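Local coordinates for protein mnemiopsin 1 (Mnemiopsis leidyi, PDB 5VP3) that probably emits blue light when calcium binds its EF-hand loops and sets off decarboxylation of a bound, already oxygenated coelenterazine, as in related photoproteins, at residues K31-F43 with V183-D195. Numbering follows the deposited sequence.
With NI (nickel (II) ion), chain F; CD (cadmium ion), chain E.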
# COMPACT_ATOMS: atom_id res chain seq x y z
N LYS A 31 -4.67 3.37 17.76
CA LYS A 31 -3.42 3.42 17.01
C LYS A 31 -3.69 3.42 15.51
O LYS A 31 -3.04 4.15 14.75
CB LYS A 31 -2.54 2.23 17.39
CG LYS A 31 -1.78 2.36 18.70
CD LYS A 31 -0.54 3.25 18.58
CE LYS A 31 0.72 2.60 19.22
NZ LYS A 31 0.52 2.08 20.62
N MET A 32 -4.65 2.62 15.07
CA MET A 32 -4.89 2.49 13.64
C MET A 32 -5.60 3.72 13.11
O MET A 32 -5.28 4.20 12.02
CB MET A 32 -5.71 1.21 13.36
CG MET A 32 -5.97 0.95 11.87
SD MET A 32 -4.43 0.78 10.96
CE MET A 32 -4.04 -0.92 11.32
N LEU A 33 -6.57 4.25 13.87
CA LEU A 33 -7.14 5.54 13.51
C LEU A 33 -6.05 6.56 13.36
O LEU A 33 -5.99 7.28 12.36
CB LEU A 33 -8.16 6.00 14.55
CG LEU A 33 -9.40 5.10 14.62
CD1 LEU A 33 -10.30 5.46 15.78
CD2 LEU A 33 -10.19 5.18 13.35
N GLU A 34 -5.14 6.63 14.34
CA GLU A 34 -4.10 7.66 14.30
C GLU A 34 -3.25 7.51 13.05
O GLU A 34 -3.04 8.48 12.30
CB GLU A 34 -3.24 7.59 15.58
CG GLU A 34 -2.06 8.56 15.55
CD GLU A 34 -1.21 8.51 16.79
OE1 GLU A 34 -1.33 7.54 17.56
OE2 GLU A 34 -0.41 9.48 16.96
N ARG A 35 -2.78 6.29 12.79
CA ARG A 35 -1.93 6.03 11.63
C ARG A 35 -2.67 6.26 10.33
O ARG A 35 -2.13 6.89 9.41
CB ARG A 35 -1.37 4.61 11.71
CG ARG A 35 -0.97 3.99 10.37
CD ARG A 35 -0.54 2.53 10.58
NE ARG A 35 -0.75 1.69 9.40
CZ ARG A 35 -0.47 0.39 9.36
NH1 ARG A 35 0.02 -0.22 10.44
NH2 ARG A 35 -0.67 -0.30 8.24
N LEU A 36 -3.93 5.82 10.23
CA LEU A 36 -4.62 6.01 8.96
C LEU A 36 -4.78 7.49 8.64
O LEU A 36 -4.42 7.94 7.55
CB LEU A 36 -5.98 5.29 8.97
CG LEU A 36 -5.87 3.78 8.80
CD1 LEU A 36 -7.17 3.14 9.18
CD2 LEU A 36 -5.48 3.34 7.37
N TYR A 37 -5.25 8.28 9.61
CA TYR A 37 -5.48 9.70 9.32
C TYR A 37 -4.17 10.43 9.01
O TYR A 37 -4.12 11.33 8.15
CB TYR A 37 -6.23 10.35 10.48
CG TYR A 37 -7.71 10.04 10.42
CD1 TYR A 37 -8.45 10.38 9.30
CD2 TYR A 37 -8.37 9.40 11.47
CE1 TYR A 37 -9.80 10.08 9.22
CE2 TYR A 37 -9.72 9.10 11.39
CZ TYR A 37 -10.43 9.44 10.25
OH TYR A 37 -11.79 9.17 10.11
N LYS A 38 -3.09 10.03 9.68
CA LYS A 38 -1.79 10.61 9.38
C LYS A 38 -1.34 10.26 7.96
O LYS A 38 -0.75 11.08 7.26
CB LYS A 38 -0.77 10.13 10.42
CG LYS A 38 0.64 10.52 10.11
CD LYS A 38 1.54 10.33 11.33
CE LYS A 38 2.93 10.95 11.06
NZ LYS A 38 3.81 10.89 12.25
N ARG A 39 -1.61 9.03 7.52
CA ARG A 39 -1.30 8.67 6.14
C ARG A 39 -2.14 9.48 5.18
O ARG A 39 -1.63 9.98 4.17
CB ARG A 39 -1.53 7.19 5.90
CG ARG A 39 -0.37 6.33 6.24
CD ARG A 39 0.36 5.85 4.99
NE ARG A 39 1.49 5.09 5.47
CZ ARG A 39 1.41 3.87 6.01
NH1 ARG A 39 0.25 3.24 6.08
NH2 ARG A 39 2.50 3.28 6.46
N PHE A 40 -3.44 9.63 5.47
CA PHE A 40 -4.27 10.43 4.58
C PHE A 40 -3.70 11.83 4.44
O PHE A 40 -3.47 12.33 3.33
CB PHE A 40 -5.70 10.51 5.08
CG PHE A 40 -6.64 11.18 4.11
CD1 PHE A 40 -6.70 12.56 4.05
CD2 PHE A 40 -7.45 10.44 3.28
CE1 PHE A 40 -7.54 13.19 3.17
CE2 PHE A 40 -8.29 11.07 2.39
CZ PHE A 40 -8.33 12.46 2.33
N ASP A 41 -3.43 12.47 5.57
CA ASP A 41 -3.03 13.86 5.54
C ASP A 41 -1.65 14.01 4.90
O ASP A 41 -1.38 15.02 4.25
CB ASP A 41 -3.07 14.40 6.96
CG ASP A 41 -4.48 14.53 7.49
OD1 ASP A 41 -5.43 14.48 6.68
OD2 ASP A 41 -4.67 14.64 8.73
N THR A 42 -0.79 13.02 5.05
CA THR A 42 0.48 13.11 4.34
C THR A 42 0.27 12.99 2.83
O THR A 42 0.97 13.65 2.06
CB THR A 42 1.43 12.03 4.81
OG1 THR A 42 1.56 12.10 6.24
CG2 THR A 42 2.77 12.21 4.15
N PHE A 43 -0.67 12.13 2.40
CA PHE A 43 -0.92 11.91 0.98
C PHE A 43 -1.67 13.08 0.37
O PHE A 43 -1.50 13.38 -0.81
CB PHE A 43 -1.76 10.64 0.78
CG PHE A 43 -0.98 9.34 0.83
CD1 PHE A 43 0.32 9.26 0.39
CD2 PHE A 43 -1.59 8.19 1.29
CE1 PHE A 43 1.02 8.04 0.43
CE2 PHE A 43 -0.91 6.98 1.34
CZ PHE A 43 0.39 6.90 0.89
N VAL A 183 6.99 -8.64 0.96
CA VAL A 183 5.54 -8.77 1.12
C VAL A 183 5.19 -8.61 2.59
O VAL A 183 4.34 -7.79 2.96
CB VAL A 183 5.05 -10.13 0.58
CG1 VAL A 183 3.58 -10.37 0.94
CG2 VAL A 183 5.21 -10.17 -0.88
N HIS A 184 5.85 -9.38 3.45
CA HIS A 184 5.57 -9.26 4.87
C HIS A 184 5.64 -7.80 5.30
O HIS A 184 4.74 -7.29 5.99
CB HIS A 184 6.56 -10.12 5.69
CG HIS A 184 6.47 -9.91 7.18
ND1 HIS A 184 5.84 -10.80 8.02
CD2 HIS A 184 6.93 -8.91 7.97
CE1 HIS A 184 5.91 -10.36 9.27
NE2 HIS A 184 6.56 -9.21 9.26
N LEU A 185 6.70 -7.11 4.89
CA LEU A 185 6.90 -5.71 5.27
C LEU A 185 5.80 -4.81 4.74
O LEU A 185 5.30 -3.92 5.44
CB LEU A 185 8.25 -5.26 4.72
CG LEU A 185 8.84 -3.98 5.25
CD1 LEU A 185 10.34 -4.04 5.03
CD2 LEU A 185 8.24 -2.75 4.55
N PHE A 186 5.40 -5.04 3.48
CA PHE A 186 4.37 -4.20 2.85
C PHE A 186 2.99 -4.47 3.44
O PHE A 186 2.15 -3.57 3.51
CB PHE A 186 4.37 -4.45 1.33
CG PHE A 186 5.20 -3.45 0.53
CD1 PHE A 186 6.51 -3.16 0.87
CD2 PHE A 186 4.68 -2.84 -0.56
CE1 PHE A 186 7.25 -2.25 0.11
CE2 PHE A 186 5.41 -1.94 -1.29
CZ PHE A 186 6.70 -1.65 -0.94
N ARG A 187 2.73 -5.68 3.88
CA ARG A 187 1.51 -5.95 4.57
C ARG A 187 1.40 -5.11 5.82
O ARG A 187 0.39 -4.58 6.09
CB ARG A 187 1.33 -7.42 4.89
CG ARG A 187 1.19 -8.31 3.70
CD ARG A 187 0.75 -9.71 4.03
NE ARG A 187 -0.27 -10.05 3.12
CZ ARG A 187 -1.52 -10.18 3.42
NH1 ARG A 187 -1.91 -10.11 4.66
NH2 ARG A 187 -2.35 -10.43 2.46
N LYS A 188 2.47 -4.98 6.57
CA LYS A 188 2.46 -4.12 7.74
C LYS A 188 2.39 -2.64 7.34
O LYS A 188 1.60 -1.87 7.88
CB LYS A 188 3.71 -4.36 8.60
CG LYS A 188 3.81 -5.77 9.19
CD LYS A 188 2.68 -6.06 10.13
CE LYS A 188 2.81 -7.46 10.73
NZ LYS A 188 1.47 -8.06 11.00
N PHE A 189 3.25 -2.23 6.40
CA PHE A 189 3.36 -0.81 6.09
C PHE A 189 2.04 -0.28 5.52
O PHE A 189 1.65 0.86 5.81
CB PHE A 189 4.55 -0.60 5.11
CG PHE A 189 4.99 0.87 4.93
CD1 PHE A 189 5.85 1.48 5.85
CD2 PHE A 189 4.58 1.61 3.81
CE1 PHE A 189 6.27 2.84 5.67
CE2 PHE A 189 5.00 2.95 3.62
CZ PHE A 189 5.85 3.56 4.56
N TRP A 190 1.34 -1.08 4.76
CA TRP A 190 0.20 -0.65 4.02
C TRP A 190 -1.17 -1.21 4.47
O TRP A 190 -2.14 -0.98 3.82
CB TRP A 190 0.38 -1.03 2.57
CG TRP A 190 1.55 -0.53 1.85
CD1 TRP A 190 2.62 -1.22 1.47
CD2 TRP A 190 1.73 0.77 1.34
NE1 TRP A 190 3.47 -0.44 0.80
CE2 TRP A 190 2.94 0.80 0.70
CE3 TRP A 190 0.97 1.92 1.39
CZ2 TRP A 190 3.42 1.93 0.11
CZ3 TRP A 190 1.44 3.01 0.81
CH2 TRP A 190 2.66 3.02 0.17
N MET A 191 -1.24 -1.92 5.58
CA MET A 191 -2.49 -2.51 6.01
C MET A 191 -2.61 -2.92 7.46
O MET A 191 -3.47 -2.48 8.14
CB MET A 191 -2.88 -3.68 5.12
CG MET A 191 -4.19 -4.29 5.51
SD MET A 191 -4.80 -5.62 4.48
CE MET A 191 -3.80 -6.96 5.04
N GLU A 192 -1.75 -3.80 7.91
CA GLU A 192 -1.94 -4.44 9.17
C GLU A 192 -1.37 -3.62 10.29
O GLU A 192 -0.50 -2.82 10.09
CB GLU A 192 -1.28 -5.78 9.17
CG GLU A 192 -1.93 -6.79 8.29
CD GLU A 192 -1.18 -8.08 8.25
OE1 GLU A 192 -0.35 -8.32 9.10
OE2 GLU A 192 -1.42 -8.84 7.34
N PRO A 193 -1.84 -3.89 11.48
CA PRO A 193 -1.25 -3.25 12.65
C PRO A 193 0.19 -3.65 12.84
O PRO A 193 0.56 -4.76 12.60
CB PRO A 193 -2.12 -3.75 13.79
CG PRO A 193 -3.39 -4.11 13.17
CD PRO A 193 -3.13 -4.51 11.78
N TYR A 194 1.01 -2.72 13.25
CA TYR A 194 2.35 -3.03 13.68
C TYR A 194 2.32 -3.92 14.90
O TYR A 194 1.56 -3.72 15.80
CB TYR A 194 3.13 -1.79 13.97
CG TYR A 194 3.38 -1.03 12.73
CD1 TYR A 194 4.30 -1.46 11.83
CD2 TYR A 194 2.67 0.08 12.44
CE1 TYR A 194 4.51 -0.79 10.66
CE2 TYR A 194 2.88 0.76 11.29
CZ TYR A 194 3.80 0.31 10.40
OH TYR A 194 4.02 1.00 9.26
N ASP A 195 3.20 -4.91 14.90
CA ASP A 195 3.29 -5.81 16.02
C ASP A 195 4.16 -5.25 17.13
O ASP A 195 5.14 -4.61 16.84
CB ASP A 195 3.85 -7.14 15.54
CG ASP A 195 5.13 -7.00 14.75
OD1 ASP A 195 6.08 -6.37 15.26
OD2 ASP A 195 5.19 -7.55 13.63
NI NI F . 5.38 -12.78 7.82
CD CD E . -0.42 -10.91 8.71
O HOH W 1 0.98 -11.34 10.93
O HOH W 2 -2.78 -10.62 9.81
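Arg35 and Arg39, one turn apart on helix 31-43, reach the C-terminal end of helix 183-190 and the tail after it, joining the entering helix of the first EF-hand to the exiting helix of the last. The axes run nearly at right angles (91°) and come no closer than 12.7 Å, a gap that long arginine side chains can span. Hydrogen bonds to main-chain carbonyls dominate. Lys188 O and Phe189 O lie in the last helical turn, where carbonyls run out of helical partners; Glu192 O belongs to the loop that follows. Arg35, extended from CG to NE, gives NH1 to Glu192 O at 2.7 Å, and its NH2 makes a weak bond to Lys188 O at 2.8 Å. Both terminal nitrogens of Arg39 converge on Phe189 O in weak bonds, NH2 at 2.6 Å. An alanine in place of Arg35 would probably leave Glu192 O and Lys188 O without the donors that tie them to helix 31-43, letting the tail shift.

Phe189 offers a flat, electron-rich face to the charged Arg39 guanidinium, which a bend at chi2 (-105°) carries over it in a cation-pi contact, Arg39 CZ lying 4.5 Å from the ring centroid. Phe43 and Trp190 meet edge to edge, Phe43 CZ lying 4.0 Å from Trp190 CZ3.

The apolar contact falls to flexible Met32, whose folded chain also lays CE over one face of the Arg35 guanidinium within its own helix; across the contact, Met32 CE rests 3.7 Å from Pro193 CD.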